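Local coordinates for sterol carrier protein 2 (Thermus thermophilus, PDB 2CX7), which probably binds and carries sterols or other lipids, at residues N17-Y22 with V123-E128. Numbering follows the deposited sequence.
Sequences NESEAY and VKVARE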
# COMPACT_ATOMS: atom_id res chain seq x y z
N ASN A 17 11.50 0.26 -6.62
CA ASN A 17 12.95 0.09 -6.65
C ASN A 17 13.60 1.11 -7.58
O ASN A 17 14.77 1.39 -7.45
CB ASN A 17 13.33 -1.34 -7.05
CG ASN A 17 13.18 -2.33 -5.91
OD1 ASN A 17 13.59 -2.05 -4.78
ND2 ASN A 17 12.59 -3.48 -6.19
N GLU A 18 12.82 1.66 -8.51
CA GLU A 18 13.33 2.64 -9.47
C GLU A 18 13.14 4.07 -8.99
O GLU A 18 13.59 5.02 -9.62
CB GLU A 18 12.62 2.45 -10.82
CG GLU A 18 12.75 1.04 -11.38
CD GLU A 18 11.90 0.82 -12.62
OE1 GLU A 18 10.75 1.30 -12.66
OE2 GLU A 18 12.38 0.15 -13.56
N SER A 19 12.47 4.23 -7.85
CA SER A 19 12.19 5.56 -7.32
C SER A 19 13.21 6.05 -6.30
O SER A 19 13.26 5.56 -5.18
CB SER A 19 10.80 5.59 -6.67
OG SER A 19 10.57 6.81 -6.00
N GLU A 20 14.03 7.02 -6.70
CA GLU A 20 15.02 7.59 -5.80
C GLU A 20 14.35 8.30 -4.62
O GLU A 20 14.88 8.33 -3.52
CB GLU A 20 15.92 8.58 -6.53
CG GLU A 20 16.84 7.96 -7.56
CD GLU A 20 17.50 9.01 -8.43
OE1 GLU A 20 16.79 9.60 -9.28
OE2 GLU A 20 18.72 9.23 -8.28
N ALA A 21 13.17 8.90 -4.87
CA ALA A 21 12.44 9.62 -3.83
C ALA A 21 11.97 8.67 -2.74
O ALA A 21 12.10 8.95 -1.54
CB ALA A 21 11.25 10.37 -4.43
N TYR A 22 11.40 7.54 -3.15
CA TYR A 22 10.95 6.56 -2.17
C TYR A 22 12.16 5.96 -1.45
O TYR A 22 12.15 5.76 -0.23
CB TYR A 22 10.17 5.43 -2.83
CG TYR A 22 9.84 4.35 -1.83
CD1 TYR A 22 8.94 4.58 -0.80
CD2 TYR A 22 10.52 3.13 -1.85
CE1 TYR A 22 8.73 3.63 0.20
CE2 TYR A 22 10.32 2.18 -0.87
CZ TYR A 22 9.43 2.44 0.16
OH TYR A 22 9.25 1.49 1.15
N VAL A 123 2.52 6.07 -2.09
CA VAL A 123 1.30 6.40 -2.81
C VAL A 123 1.58 7.12 -4.13
O VAL A 123 0.96 6.81 -5.15
CB VAL A 123 0.37 7.25 -1.92
CG1 VAL A 123 -0.80 7.78 -2.72
CG2 VAL A 123 -0.14 6.39 -0.76
N LYS A 124 2.52 8.06 -4.12
CA LYS A 124 2.86 8.78 -5.34
C LYS A 124 3.38 7.81 -6.39
O LYS A 124 3.07 7.94 -7.58
CB LYS A 124 3.92 9.86 -5.07
CG LYS A 124 3.41 11.09 -4.32
CD LYS A 124 4.52 12.11 -4.15
CE LYS A 124 4.03 13.36 -3.42
NZ LYS A 124 5.15 14.31 -3.21
N VAL A 125 4.18 6.83 -5.97
CA VAL A 125 4.72 5.85 -6.91
C VAL A 125 3.60 4.95 -7.45
O VAL A 125 3.57 4.64 -8.65
CB VAL A 125 5.82 4.97 -6.25
CG1 VAL A 125 6.17 3.77 -7.15
CG2 VAL A 125 7.07 5.81 -6.01
N ALA A 126 2.68 4.54 -6.58
CA ALA A 126 1.58 3.68 -6.99
C ALA A 126 0.80 4.34 -8.12
O ALA A 126 0.40 3.68 -9.08
CB ALA A 126 0.66 3.42 -5.80
N ARG A 127 0.60 5.65 -8.00
CA ARG A 127 -0.14 6.42 -8.99
C ARG A 127 0.49 6.36 -10.38
O ARG A 127 -0.21 6.47 -11.39
CB ARG A 127 -0.26 7.88 -8.52
CG ARG A 127 -1.14 8.06 -7.28
CD ARG A 127 -0.95 9.44 -6.64
NE ARG A 127 -1.17 10.53 -7.58
CZ ARG A 127 -0.99 11.82 -7.28
NH1 ARG A 127 -0.59 12.18 -6.07
NH2 ARG A 127 -1.21 12.75 -8.21
N GLU A 128 1.81 6.18 -10.44
CA GLU A 128 2.54 6.14 -11.71
C GLU A 128 2.70 4.76 -12.33
O GLU A 128 3.35 4.60 -13.37
CB GLU A 128 3.92 6.79 -11.53
CG GLU A 128 3.85 8.21 -10.99
CD GLU A 128 3.08 9.17 -11.89
OE1 GLU A 128 2.74 10.28 -11.43
OE2 GLU A 128 2.82 8.82 -13.06
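Val125 pushes one methyl against Ser19 where the N-cap of helix 20-25 meets the side of helix 116-127, joining the N-terminal helices of the SCP-2 fold to its last helix. The CB atoms of both residues point toward the opposite segment, and CG2 of Val125 does the touching, 3.6 Å from Ser19 OG and 3.8 Å from Ser19 CB. It therefore sits broadside to the CB-OG bond rather than meeting the hydroxyl alone. This is van der Waals contact, with no hydrogen bond across the two segments. The first torsion of Val125 (chi1 169°) sends CG1 away from the backbone N and leaves CG2 on the side that faces Ser19. Tyr22 follows one turn on, meeting the same methyl with its CB at a looser 4.5 Å, while its side chain also packs on Leu122 of helix 116-127 and on Leu16. Helix 6-17 backs the joint, since Val125 also rests on Lys15 and Leu16. With an alanine in place of Ser19 the Tyr22 amide would probably lose its capping acceptor, loosening the first turn of helix 20-25. That cap is nearly straight: Tyr22 N donates to Ser19 OG at 3.1 Å, with an N-H...O angle of 165°.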